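Local coordinates for protein probable thiosulfate sulfurtransferase (Thermus thermophilus, PDB 2EG4) that probably transfers sulfur from thiosulfate to cyanide, as in the rhodanese family, and binds a zinc ion in its C-terminal half, at residues A7-R13 / P63-E69; M1-E5 / V89-T93; R154-P159 / L226-P230; R118-L122 / F201-R205. All blocks are in the same frame, centred on the assembly; numbering follows the deposited sequence.

Interaction 1: residues A7-R13 / P63-E69; sequences AVLVDTR and PVVLYDE
Strands 8-11 and 64-67 are neighbours in the parallel sheet of the first rhodanese-like domain. Four backbone bonds pair them: Val-8 N to Pro-63 O, Val-65 N to Val-8 O, Val-10 N to Val-65 O and Tyr-67 N to Val-10 O. A fifth, from Thr-12 N to Tyr-67 O (3.0 Å), carries the pairing past the strand end. Val-10, Val-64 and Leu-66 share one face, where Val-10 CG2 meets Val-64 CG1 at 3.6 Å. Leu-9 and Val-65 lie side by side on the other, with Leu-9 CD2 3.7 Å from Val-65 CB.

The polar end centres on Asp-11. Its CG is anti to the backbone N (chi1 -171°), which turns the carboxylate to Arg-13. Arg-13 grips it side-on and in plane: NE to Asp-11 OD1 at 2.9 Å and NH2 to Asp-11 OD2 at 2.8 Å, both on syn lone pairs. Arg-13 NH2 also bonds to Gly-21 O. Arg-13 N bonds to Asp-11 OD1 and closes an Asx turn. Asp-11 CA sits over one face of the Tyr-67 ring, a CH-pi contact. Tyr-67 OH gives Asp-11 OD2 a weak bond of 2.6 Å and has Leu-23 N as its stronger partner. An alanine in place of Asp-11 would probably leave the Arg-13 charge without its mate and Arg-13 N without its acceptor. Thr-12 OG1 donates to Asp-68 OD2 (2.8 Å) from above the carboxylate plane, and Arg-74 forms a salt bridge to that oxygen. Each buried carboxylate thus faces an arginine, which probably favours its ionised form.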
loop_
_atom_site.group_PDB
_atom_site.type_symbol
_atom_site.label_atom_id
_atom_site.label_comp_id
_atom_site.label_asym_id
_atom_site.label_seq_id
_atom_site.Cartn_x
_atom_site.Cartn_y
_atom_site.Cartn_z
ATOM N N ALA A 7 0.509 10.068 18.550
ATOM C CA ALA A 7 0.094 9.275 17.413
ATOM C C ALA A 7 -1.024 8.320 17.746
ATOM O O ALA A 7 -1.226 7.936 18.905
ATOM C CB ALA A 7 1.281 8.504 16.868
ATOM N N VAL A 8 -1.794 7.967 16.720
ATOM C CA VAL A 8 -2.817 6.961 16.898
ATOM C C VAL A 8 -2.092 5.763 16.310
ATOM O O VAL A 8 -1.494 5.848 15.229
ATOM C CB VAL A 8 -4.095 7.239 16.086
ATOM C CG1 VAL A 8 -5.018 6.021 16.153
ATOM C CG2 VAL A 8 -4.825 8.450 16.679
ATOM N N LEU A 9 -2.129 4.659 17.037
ATOM C CA LEU A 9 -1.462 3.445 16.591
ATOM C C LEU A 9 -2.439 2.510 15.879
ATOM O O LEU A 9 -3.564 2.329 16.319
ATOM C CB LEU A 9 -0.876 2.732 17.813
ATOM C CG LEU A 9 0.194 3.541 18.538
ATOM C CD1 LEU A 9 0.483 2.934 19.920
ATOM C CD2 LEU A 9 1.430 3.582 17.695
ATOM N N VAL A 10 -1.985 1.927 14.767
ATOM C CA VAL A 10 -2.775 0.975 13.981
ATOM C C VAL A 10 -1.934 -0.290 13.804
ATOM O O VAL A 10 -0.831 -0.243 13.290
ATOM C CB VAL A 10 -3.147 1.562 12.601
ATOM C CG1 VAL A 10 -3.841 0.496 11.722
ATOM C CG2 VAL A 10 -4.064 2.773 12.832
ATOM N N ASP A 11 -2.496 -1.406 14.258
ATOM C CA ASP A 11 -1.878 -2.736 14.250
ATOM C C ASP A 11 -2.425 -3.480 13.025
ATOM O O ASP A 11 -3.625 -3.768 12.976
ATOM C CB ASP A 11 -2.341 -3.430 15.538
ATOM C CG ASP A 11 -1.627 -4.743 15.819
ATOM O OD1 ASP A 11 -1.254 -5.464 14.864
ATOM O OD2 ASP A 11 -1.469 -5.052 17.031
ATOM N N THR A 12 -1.565 -3.814 12.054
ATOM C CA THR A 12 -2.053 -4.487 10.837
ATOM C C THR A 12 -1.914 -6.009 10.846
ATOM O O THR A 12 -2.098 -6.666 9.823
ATOM C CB THR A 12 -1.358 -3.893 9.585
ATOM O OG1 THR A 12 0.020 -4.276 9.544
ATOM C CG2 THR A 12 -1.386 -2.378 9.661
ATOM N N ARG A 13 -1.596 -6.578 12.003
ATOM C CA ARG A 13 -1.454 -8.022 12.114
ATOM C C ARG A 13 -2.816 -8.702 12.091
ATOM O O ARG A 13 -3.852 -8.054 12.250
ATOM C CB ARG A 13 -0.753 -8.375 13.438
ATOM C CG ARG A 13 0.655 -7.794 13.538
ATOM C CD ARG A 13 1.259 -8.134 14.918
ATOM N NE ARG A 13 0.477 -7.493 15.987
ATOM C CZ ARG A 13 0.483 -7.887 17.262
ATOM N NH1 ARG A 13 1.226 -8.928 17.641
ATOM N NH2 ARG A 13 -0.261 -7.253 18.158
ATOM N N PRO A 63 -0.711 12.236 13.675
ATOM C CA PRO A 63 -0.002 11.257 12.849
ATOM C C PRO A 63 -0.452 9.852 13.217
ATOM O O PRO A 63 -0.898 9.604 14.341
ATOM C CB PRO A 63 1.452 11.495 13.230
ATOM C CG PRO A 63 1.331 11.713 14.713
ATOM C CD PRO A 63 0.112 12.632 14.835
ATOM N N VAL A 64 -0.358 8.938 12.260
ATOM C CA VAL A 64 -0.731 7.553 12.512
ATOM C C VAL A 64 0.516 6.698 12.356
ATOM O O VAL A 64 1.284 6.848 11.402
ATOM C CB VAL A 64 -1.820 7.040 11.517
ATOM C CG1 VAL A 64 -2.061 5.514 11.726
ATOM C CG2 VAL A 64 -3.116 7.804 11.750
ATOM N N VAL A 65 0.741 5.813 13.321
ATOM C CA VAL A 65 1.885 4.919 13.247
ATOM C C VAL A 65 1.330 3.515 13.060
ATOM O O VAL A 65 0.604 3.020 13.916
ATOM C CB VAL A 65 2.739 4.936 14.547
ATOM C CG1 VAL A 65 3.810 3.853 14.471
ATOM C CG2 VAL A 65 3.434 6.301 14.691
ATOM N N LEU A 66 1.654 2.893 11.929
ATOM C CA LEU A 66 1.165 1.536 11.684
ATOM C C LEU A 66 2.279 0.533 11.978
ATOM O O LEU A 66 3.431 0.748 11.594
ATOM C CB LEU A 66 0.707 1.362 10.234
ATOM C CG LEU A 66 -0.451 2.263 9.765
ATOM C CD1 LEU A 66 0.120 3.529 9.099
ATOM C CD2 LEU A 66 -1.333 1.493 8.770
ATOM N N TYR A 67 1.949 -0.572 12.639
ATOM C CA TYR A 67 2.987 -1.545 12.935
ATOM C C TYR A 67 2.567 -2.982 12.611
ATOM O O TYR A 67 1.384 -3.316 12.609
ATOM C CB TYR A 67 3.426 -1.432 14.416
ATOM C CG TYR A 67 2.387 -1.866 15.436
ATOM C CD1 TYR A 67 2.282 -3.204 15.842
ATOM C CD2 TYR A 67 1.513 -0.935 16.006
ATOM C CE1 TYR A 67 1.327 -3.603 16.791
ATOM C CE2 TYR A 67 0.559 -1.318 16.967
ATOM C CZ TYR A 67 0.471 -2.653 17.349
ATOM O OH TYR A 67 -0.462 -3.030 18.292
ATOM N N ASP A 68 3.558 -3.817 12.322
ATOM C CA ASP A 68 3.349 -5.221 11.989
ATOM C C ASP A 68 4.712 -5.878 12.241
ATOM O O ASP A 68 5.704 -5.200 12.554
ATOM C CB ASP A 68 2.921 -5.358 10.518
ATOM C CG ASP A 68 2.209 -6.672 10.221
ATOM O OD1 ASP A 68 2.445 -7.684 10.919
ATOM O OD2 ASP A 68 1.414 -6.679 9.251
ATOM N N GLU A 69 4.748 -7.194 12.158
ATOM C CA GLU A 69 5.982 -7.925 12.389
ATOM C C GLU A 69 6.730 -7.975 11.058
ATOM O O GLU A 69 6.513 -8.869 10.228
ATOM C CB GLU A 69 5.645 -9.319 12.906
ATOM C CG GLU A 69 6.880 -10.145 13.316
ATOM C CD GLU A 69 7.793 -9.345 14.224
ATOM O OE1 GLU A 69 7.291 -8.787 15.224
ATOM O OE2 GLU A 69 9.010 -9.259 13.936
#

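Interaction 2: residues M1-E5 / V89-T93; sequences MNLPE and VQLWT
Met-1 and Leu-3 lie against Trp-92 on strand 89-92, an outermost strand of the parallel sheet in the first rhodanese-like domain. The tight part is this indole, which is buried. Leu-3 CD2 rests over the face of its six-membered ring, 3.8 Å from the centroid, as a CH-pi contact. Leu-3 CD1 reaches Trp-92 CH2 nearby. Met-1 CE is modelled over the same indole but crowded against Gln-90 NE2, so its exact position is doubtful. Met-1 SD stands obliquely to the five-membered ring, a Met-aromatic contact. Trp-96 meets the Trp-92 ring edge-to-face. An alanine at the Trp-92 position would probably leave Met-1 and Leu-3 without the surface they rest on and let the N-terminal residues move.

The other side is looser. The segment 1-5 itself lies at the surface, and Asn-2 turns its CB away from the strand. Gln-90 extends from the strand toward it, and its NE2 lies 3.0 Å from Asn-2 O in a hydrogen bond, though NE2 is modelled too near Met-1 CE to be placed firmly. Pro-4 CD packs on Gln-90 OE1 at 3.4 Å. At the solvent edge one water accepts from both Met-1 N (3.0 Å) and Trp-92 NE1 (3.1 Å).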
loop_
_atom_site.group_PDB
_atom_site.type_symbol
_atom_site.label_atom_id
_atom_site.label_comp_id
_atom_site.label_asym_id
_atom_site.label_seq_id
_atom_site.Cartn_x
_atom_site.Cartn_y
_atom_site.Cartn_z
ATOM N N MET A 1 13.451 2.871 16.432
ATOM C CA MET A 1 12.752 3.976 15.718
ATOM C C MET A 1 11.973 4.876 16.670
ATOM O O MET A 1 11.225 4.391 17.529
ATOM C CB MET A 1 11.789 3.404 14.679
ATOM C CG MET A 1 10.969 4.460 13.951
ATOM S SD MET A 1 9.734 3.732 12.854
ATOM C CE MET A 1 8.282 3.843 13.888
ATOM N N ASN A 2 12.142 6.185 16.499
ATOM C CA ASN A 2 11.448 7.175 17.314
ATOM C C ASN A 2 10.040 7.340 16.797
ATOM O O ASN A 2 9.789 7.148 15.610
ATOM C CB ASN A 2 12.164 8.519 17.249
ATOM C CG ASN A 2 13.478 8.516 17.998
ATOM O OD1 ASN A 2 14.479 9.046 17.518
ATOM N ND2 ASN A 2 13.478 7.925 19.186
ATOM N N LEU A 3 9.131 7.716 17.687
ATOM C CA LEU A 3 7.730 7.889 17.346
ATOM C C LEU A 3 7.314 9.344 17.376
ATOM O O LEU A 3 7.809 10.132 18.196
ATOM C CB LEU A 3 6.856 7.142 18.346
ATOM C CG LEU A 3 7.085 5.640 18.519
ATOM C CD1 LEU A 3 6.317 5.133 19.743
ATOM C CD2 LEU A 3 6.608 4.930 17.249
ATOM N N PRO A 4 6.397 9.733 16.476
ATOM C CA PRO A 4 5.942 11.124 16.474
ATOM C C PRO A 4 5.006 11.334 17.673
ATOM O O PRO A 4 4.486 10.380 18.241
ATOM C CB PRO A 4 5.210 11.241 15.138
ATOM C CG PRO A 4 4.641 9.846 14.943
ATOM C CD PRO A 4 5.829 8.983 15.336
ATOM N N GLU A 5 4.764 12.583 18.051
ATOM C CA GLU A 5 3.900 12.856 19.197
ATOM C C GLU A 5 2.409 12.634 18.993
ATOM O O GLU A 5 1.863 12.914 17.920
ATOM C CB GLU A 5 4.094 14.299 19.676
ATOM C CG GLU A 5 5.517 14.625 19.998
ATOM C CD GLU A 5 6.105 13.627 20.982
ATOM O OE1 GLU A 5 5.571 13.537 22.106
ATOM O OE2 GLU A 5 7.086 12.943 20.605
ATOM N N VAL A 89 1.477 9.316 7.871
ATOM C CA VAL A 89 1.708 7.958 8.357
ATOM C C VAL A 89 3.158 7.570 8.483
ATOM O O VAL A 89 4.032 8.100 7.778
ATOM C CB VAL A 89 1.013 6.906 7.427
ATOM C CG1 VAL A 89 -0.474 7.170 7.388
ATOM C CG2 VAL A 89 1.585 6.976 6.014
ATOM N N GLN A 90 3.419 6.633 9.390
ATOM C CA GLN A 90 4.762 6.124 9.595
ATOM C C GLN A 90 4.649 4.620 9.808
ATOM O O GLN A 90 3.701 4.166 10.437
ATOM C CB GLN A 90 5.389 6.775 10.829
ATOM C CG GLN A 90 6.813 6.364 11.102
ATOM C CD GLN A 90 7.417 7.185 12.228
ATOM O OE1 GLN A 90 7.192 8.396 12.309
ATOM N NE2 GLN A 90 8.188 6.539 13.095
ATOM N N LEU A 91 5.608 3.872 9.272
ATOM C CA LEU A 91 5.649 2.417 9.409
ATOM C C LEU A 91 6.593 2.068 10.569
ATOM O O LEU A 91 7.634 2.704 10.741
ATOM C CB LEU A 91 6.192 1.775 8.131
ATOM C CG LEU A 91 5.441 1.993 6.814
ATOM C CD1 LEU A 91 6.270 1.427 5.667
ATOM C CD2 LEU A 91 4.087 1.321 6.880
ATOM N N TRP A 92 6.249 1.026 11.321
ATOM C CA TRP A 92 7.065 0.582 12.451
ATOM C C TRP A 92 7.082 -0.943 12.332
ATOM O O TRP A 92 6.088 -1.600 12.625
ATOM C CB TRP A 92 6.386 1.041 13.734
ATOM C CG TRP A 92 7.194 0.841 14.975
ATOM C CD1 TRP A 92 8.505 0.497 15.050
ATOM C CD2 TRP A 92 6.741 1.033 16.317
ATOM N NE1 TRP A 92 8.908 0.466 16.372
ATOM C CE2 TRP A 92 7.845 0.791 17.168
ATOM C CE3 TRP A 92 5.513 1.390 16.884
ATOM C CZ2 TRP A 92 7.756 0.893 18.561
ATOM C CZ3 TRP A 92 5.419 1.497 18.278
ATOM C CH2 TRP A 92 6.539 1.246 19.097
ATOM N N THR A 93 8.215 -1.494 11.910
ATOM C CA THR A 93 8.331 -2.928 11.650
ATOM C C THR A 93 9.050 -3.770 12.691
ATOM O O THR A 93 9.047 -4.985 12.617
ATOM C CB THR A 93 9.031 -3.183 10.297
ATOM O OG1 THR A 93 10.351 -2.618 10.335
ATOM C CG2 THR A 93 8.241 -2.550 9.141
HETATM O O HOH W 1 11.718 0.822 17.662
#

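Interaction 3: residues R154-P159 / L226-P230; sequences RGGRIP and LPTEP. With SO4 (sulfate ion), chain E.
Arg-157 and Glu-229 form a single antiparallel bridge, a hydrogen-bonded pair that ties the C-terminal tail to the loop before strand 162-163 in the second rhodanese-like domain. Arg-157 N bonds to Glu-229 O at 2.8 Å, and Glu-229 N returns one to Arg-157 O at 3.0 Å.

The Arg-157 side chain runs outward over the tail. CB lies beside Glu-229 O, and CG comes closer, at 3.4 Å. A chi1 of 59° sets it there, and the extended chain carries NE to the sulfate. CD passes near the sulfate. NE bonds to sulfate O4 at 2.9 Å, and NH2 to sulfate O1 at 3.0 Å, so the anion is held at the guanidinium edge. Glu-229 CB covers one guanidinium face. NH1 packs on Pro-230 CD and bonds to Phe-143 O. The sulfate, probably from the crystallisation liquor, also takes a bond from Gly-160 N.

Gly-156 passes close to the tail, its CA 3.0 Å from Glu-229 O; a CB here would crowd that oxygen and press on the Gly-155 carbonyl. Arg-154 reaches Thr-228 edge-on, NH2 giving a weak bond to OG1. A water joins Gly-155 O, Thr-228 OG1 and Pro-230 OXT, donating to OXT at 2.8 Å.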
loop_
_atom_site.group_PDB
_atom_site.type_symbol
_atom_site.label_atom_id
_atom_site.label_comp_id
_atom_site.label_asym_id
_atom_site.label_seq_id
_atom_site.Cartn_x
_atom_site.Cartn_y
_atom_site.Cartn_z
ATOM N N ARG A 154 -6.183 -14.566 -16.991
ATOM C CA ARG A 154 -4.989 -15.225 -17.524
ATOM C C ARG A 154 -3.717 -14.584 -16.998
ATOM O O ARG A 154 -3.770 -13.626 -16.222
ATOM C CB ARG A 154 -5.002 -15.117 -19.046
ATOM C CG ARG A 154 -5.212 -13.694 -19.509
ATOM C CD ARG A 154 -5.368 -13.600 -21.021
ATOM N NE ARG A 154 -5.711 -12.245 -21.435
ATOM C CZ ARG A 154 -4.990 -11.171 -21.125
ATOM N NH1 ARG A 154 -3.888 -11.307 -20.396
ATOM N NH2 ARG A 154 -5.362 -9.967 -21.545
ATOM N N GLY A 155 -2.576 -15.123 -17.417
ATOM C CA GLY A 155 -1.300 -14.578 -16.999
ATOM C C GLY A 155 -0.883 -13.437 -17.908
ATOM O O GLY A 155 -1.192 -13.418 -19.106
ATOM N N GLY A 156 -0.177 -12.464 -17.354
ATOM C CA GLY A 156 0.238 -11.356 -18.188
ATOM C C GLY A 156 0.782 -10.199 -17.402
ATOM O O GLY A 156 0.770 -10.216 -16.172
ATOM N N ARG A 157 1.270 -9.203 -18.134
ATOM C CA ARG A 157 1.848 -7.995 -17.571
ATOM C C ARG A 157 1.423 -6.827 -18.436
ATOM O O ARG A 157 0.939 -7.008 -19.559
ATOM C CB ARG A 157 3.376 -8.085 -17.596
ATOM C CG ARG A 157 3.918 -8.279 -19.008
ATOM C CD ARG A 157 5.434 -8.086 -19.088
ATOM N NE ARG A 157 5.934 -8.283 -20.455
ATOM C CZ ARG A 157 6.143 -9.473 -21.013
ATOM N NH1 ARG A 157 5.898 -10.583 -20.326
ATOM N NH2 ARG A 157 6.607 -9.556 -22.252
ATOM N N ILE A 158 1.584 -5.625 -17.905
ATOM C CA ILE A 158 1.252 -4.427 -18.646
ATOM C C ILE A 158 2.378 -4.314 -19.675
ATOM O O ILE A 158 3.544 -4.410 -19.328
ATOM C CB ILE A 158 1.190 -3.203 -17.687
ATOM C CG1 ILE A 158 -0.049 -3.356 -16.791
ATOM C CG2 ILE A 158 1.119 -1.884 -18.477
ATOM C CD1 ILE A 158 -0.151 -2.321 -15.690
ATOM N N PRO A 159 2.028 -4.133 -20.962
ATOM C CA PRO A 159 3.056 -4.022 -22.011
ATOM C C PRO A 159 4.057 -2.915 -21.725
ATOM O O PRO A 159 3.674 -1.813 -21.330
ATOM C CB PRO A 159 2.232 -3.755 -23.271
ATOM C CG PRO A 159 0.877 -4.412 -22.952
ATOM C CD PRO A 159 0.680 -3.948 -21.526
ATOM N N LEU A 226 -7.807 -4.309 -20.980
ATOM C CA LEU A 226 -6.686 -3.572 -21.564
ATOM C C LEU A 226 -5.638 -4.557 -22.082
ATOM O O LEU A 226 -5.554 -5.689 -21.607
ATOM C CB LEU A 226 -6.098 -2.642 -20.504
ATOM C CG LEU A 226 -7.148 -1.589 -20.134
ATOM C CD1 LEU A 226 -6.782 -0.904 -18.822
ATOM C CD2 LEU A 226 -7.235 -0.565 -21.252
ATOM N N PRO A 227 -4.822 -4.128 -23.059
ATOM C CA PRO A 227 -3.770 -4.952 -23.673
ATOM C C PRO A 227 -2.753 -5.526 -22.693
ATOM O O PRO A 227 -2.316 -4.846 -21.763
ATOM C CB PRO A 227 -3.111 -3.995 -24.670
ATOM C CG PRO A 227 -4.150 -2.931 -24.918
ATOM C CD PRO A 227 -4.760 -2.746 -23.556
ATOM N N THR A 228 -2.375 -6.783 -22.891
ATOM C CA THR A 228 -1.382 -7.398 -22.017
ATOM C C THR A 228 -0.414 -8.285 -22.782
ATOM O O THR A 228 -0.702 -8.715 -23.898
ATOM C CB THR A 228 -2.032 -8.244 -20.892
ATOM O OG1 THR A 228 -2.669 -9.402 -21.451
ATOM C CG2 THR A 228 -3.076 -7.411 -20.142
ATOM N N GLU A 229 0.749 -8.511 -22.188
ATOM C CA GLU A 229 1.764 -9.375 -22.782
ATOM C C GLU A 229 1.974 -10.545 -21.825
ATOM O O GLU A 229 1.764 -10.416 -20.617
ATOM C CB GLU A 229 3.091 -8.620 -22.981
ATOM C CG GLU A 229 3.088 -7.578 -24.100
ATOM C CD GLU A 229 2.508 -8.105 -25.406
ATOM O OE1 GLU A 229 2.680 -9.303 -25.712
ATOM O OE2 GLU A 229 1.878 -7.317 -26.136
ATOM N N PRO A 230 2.340 -11.718 -22.358
ATOM C CA PRO A 230 2.553 -11.992 -23.786
ATOM C C PRO A 230 1.237 -12.170 -24.542
ATOM O O PRO A 230 1.241 -12.047 -25.787
ATOM C CB PRO A 230 3.390 -13.267 -23.770
ATOM C CG PRO A 230 2.890 -13.973 -22.540
ATOM C CD PRO A 230 2.800 -12.850 -21.529
ATOM O OXT PRO A 230 0.213 -12.450 -23.881
HETATM S S SO4 E . 6.771 -6.135 -23.578
HETATM O O1 SO4 E . 6.318 -7.348 -24.335
HETATM O O2 SO4 E . 8.245 -6.214 -23.314
HETATM O O3 SO4 E . 6.474 -4.912 -24.392
HETATM O O4 SO4 E . 6.042 -6.053 -22.269
HETATM O O HOH W 2 -1.221 -12.000 -21.528
#

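Interaction 4: residues R118-L122 / F201-R205; sequences RRDWL and FFVLR
Trp-121 meets Phe-201 and Phe-202 in an aromatic cluster between the 3-10 segment 119-121 and helix 195-206 in the second rhodanese-like domain. Phe-201 CZ comes down over the indole face, 3.4 Å from Trp-121 CD2. The two rings are oblique, their planes 57° apart. Phe-201 gets there with CG anti to the backbone N (chi1 169°). Phe-202 CE1 touches Trp-121 CH2 at 4.1 Å, these two rings also oblique. Arg-205 NH1 lies near Trp-121 NE1, and Trp-121 CD1 is over one face of the guanidinium.

The second shell holds these groups in place. Arg-118 CD lies over the indole face opposite Phe-201, so the ring is sandwiched. Arg-205 CG sits over the centre of the Phe-201 ring. Arg-205 NE bonds to Ala-211 O. Two waters in its guanidinium plane bridge to Asp-120: one accepts from Arg-205 NH1 and donates to Asp-120 OD2 (2.7 Å), while the other donates to Asp-120 O (2.6 Å) and takes a weak bond from Arg-205 NH2.

The Trp-121 backbone bonds to Asn-213. Phe-202 packs on Cys-76 and Ala-79. The contact therefore lies where helix 195-206 and strand 210-213 meet helix 73-84 of the first domain.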
loop_
_atom_site.group_PDB
_atom_site.type_symbol
_atom_site.label_atom_id
_atom_site.label_comp_id
_atom_site.label_asym_id
_atom_site.label_seq_id
_atom_site.Cartn_x
_atom_site.Cartn_y
_atom_site.Cartn_z
ATOM N N ARG A 118 -4.857 11.906 -1.771
ATOM C CA ARG A 118 -3.538 12.343 -2.187
ATOM C C ARG A 118 -3.338 11.711 -3.565
ATOM O O ARG A 118 -2.661 10.698 -3.690
ATOM C CB ARG A 118 -2.499 11.831 -1.191
ATOM C CG ARG A 118 -1.376 12.805 -0.935
ATOM C CD ARG A 118 -0.431 12.309 0.146
ATOM N NE ARG A 118 -1.063 12.219 1.457
ATOM C CZ ARG A 118 -0.443 12.514 2.595
ATOM N NH1 ARG A 118 0.822 12.918 2.573
ATOM N NH2 ARG A 118 -1.082 12.413 3.753
ATOM N N ARG A 119 -3.940 12.299 -4.605
ATOM C CA ARG A 119 -3.833 11.739 -5.948
ATOM C C ARG A 119 -2.396 11.543 -6.383
ATOM O O ARG A 119 -2.107 10.669 -7.196
ATOM C CB ARG A 119 -4.550 12.623 -6.988
ATOM C CG ARG A 119 -6.058 12.422 -7.068
ATOM C CD ARG A 119 -6.425 11.012 -7.540
ATOM N NE ARG A 119 -6.018 10.743 -8.923
ATOM C CZ ARG A 119 -6.589 11.277 -10.000
ATOM N NH1 ARG A 119 -7.607 12.119 -9.874
ATOM N NH2 ARG A 119 -6.134 10.972 -11.208
ATOM N N ASP A 120 -1.496 12.355 -5.836
ATOM C CA ASP A 120 -0.085 12.254 -6.196
ATOM C C ASP A 120 0.549 10.912 -5.821
ATOM O O ASP A 120 1.559 10.499 -6.401
ATOM C CB ASP A 120 0.722 13.420 -5.579
ATOM C CG ASP A 120 0.462 13.618 -4.094
ATOM O OD1 ASP A 120 -0.690 13.950 -3.726
ATOM O OD2 ASP A 120 1.411 13.458 -3.287
ATOM N N TRP A 121 -0.042 10.226 -4.851
ATOM C CA TRP A 121 0.475 8.924 -4.420
ATOM C C TRP A 121 0.016 7.784 -5.324
ATOM O O TRP A 121 0.579 6.693 -5.335
ATOM C CB TRP A 121 -0.053 8.612 -3.021
ATOM C CG TRP A 121 0.745 9.180 -1.901
ATOM C CD1 TRP A 121 1.490 10.326 -1.916
ATOM C CD2 TRP A 121 0.892 8.614 -0.590
ATOM N NE1 TRP A 121 2.101 10.506 -0.688
ATOM C CE2 TRP A 121 1.751 9.469 0.141
ATOM C CE3 TRP A 121 0.380 7.466 0.036
ATOM C CZ2 TRP A 121 2.114 9.211 1.472
ATOM C CZ3 TRP A 121 0.732 7.204 1.352
ATOM C CH2 TRP A 121 1.597 8.077 2.061
ATOM N N LEU A 122 -1.027 8.058 -6.082
ATOM C CA LEU A 122 -1.670 7.044 -6.888
ATOM C C LEU A 122 -1.520 7.091 -8.397
ATOM O O LEU A 122 -1.276 8.138 -8.971
ATOM C CB LEU A 122 -3.167 7.124 -6.563
ATOM C CG LEU A 122 -4.218 6.299 -7.293
ATOM C CD1 LEU A 122 -4.144 4.867 -6.814
ATOM C CD2 LEU A 122 -5.610 6.897 -7.027
ATOM N N PHE A 201 6.588 1.084 -3.025
ATOM C CA PHE A 201 6.230 2.494 -2.986
ATOM C C PHE A 201 6.931 3.147 -1.797
ATOM O O PHE A 201 7.659 4.120 -1.965
ATOM C CB PHE A 201 4.697 2.640 -2.867
ATOM C CG PHE A 201 4.219 4.041 -2.549
ATOM C CD1 PHE A 201 3.970 4.962 -3.561
ATOM C CD2 PHE A 201 3.977 4.417 -1.235
ATOM C CE1 PHE A 201 3.481 6.234 -3.277
ATOM C CE2 PHE A 201 3.488 5.704 -0.930
ATOM C CZ PHE A 201 3.240 6.610 -1.960
ATOM N N PHE A 202 6.727 2.607 -0.596
ATOM C CA PHE A 202 7.366 3.179 0.588
ATOM C C PHE A 202 8.888 3.098 0.607
ATOM O O PHE A 202 9.551 4.035 1.073
ATOM C CB PHE A 202 6.787 2.546 1.858
ATOM C CG PHE A 202 5.419 3.031 2.174
ATOM C CD1 PHE A 202 5.215 4.364 2.532
ATOM C CD2 PHE A 202 4.321 2.182 2.065
ATOM C CE1 PHE A 202 3.941 4.848 2.771
ATOM C CE2 PHE A 202 3.042 2.653 2.302
ATOM C CZ PHE A 202 2.845 3.991 2.656
ATOM N N VAL A 203 9.443 2.003 0.102
ATOM C CA VAL A 203 10.889 1.850 0.064
ATOM C C VAL A 203 11.478 2.891 -0.875
ATOM O O VAL A 203 12.405 3.625 -0.508
ATOM C CB VAL A 203 11.309 0.456 -0.452
ATOM C CG1 VAL A 203 12.840 0.414 -0.680
ATOM C CG2 VAL A 203 10.900 -0.610 0.553
ATOM N N LEU A 204 10.929 2.963 -2.088
ATOM C CA LEU A 204 11.433 3.912 -3.070
ATOM C C LEU A 204 11.318 5.348 -2.571
ATOM O O LEU A 204 12.244 6.144 -2.744
ATOM C CB LEU A 204 10.691 3.756 -4.402
ATOM C CG LEU A 204 11.035 2.505 -5.213
ATOM C CD1 LEU A 204 10.163 2.415 -6.451
ATOM C CD2 LEU A 204 12.510 2.555 -5.624
ATOM N N ARG A 205 10.184 5.686 -1.966
ATOM C CA ARG A 205 9.982 7.036 -1.455
ATOM C C ARG A 205 11.026 7.380 -0.402
ATOM O O ARG A 205 11.523 8.515 -0.354
ATOM C CB ARG A 205 8.562 7.189 -0.884
ATOM C CG ARG A 205 7.502 7.287 -1.978
ATOM C CD ARG A 205 6.760 8.606 -1.945
ATOM N NE ARG A 205 6.074 8.875 -3.209
ATOM C CZ ARG A 205 5.387 9.983 -3.467
ATOM N NH1 ARG A 205 5.285 10.937 -2.542
ATOM N NH2 ARG A 205 4.797 10.138 -4.647
HETATM O O HOH W 3 3.923 13.169 -4.293
HETATM O O HOH W 4 3.635 11.963 -6.741
#

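From the N terminus, interaction 2 joins residues 1-5 to strand 89-92 and closes a loop over most of the first domain. Interaction 1 is nested inside it, pairing strands 8-11 and 64-67. The two touch, because strands 64-67 and 89-92 are neighbours in one sheet. Interaction 4 opens later, at 118-122, and closes on helix 195-206. Interaction 3 opens within that loop, at 154-159, and closes beyond it at the C terminus, so interactions 3 and 4 cross. Interaction 4 packs against interaction 2 through Leu-91 with Phe-202, linking the two domains. Interaction 3 lies far off, its centre about 35 Å from that of interaction 1.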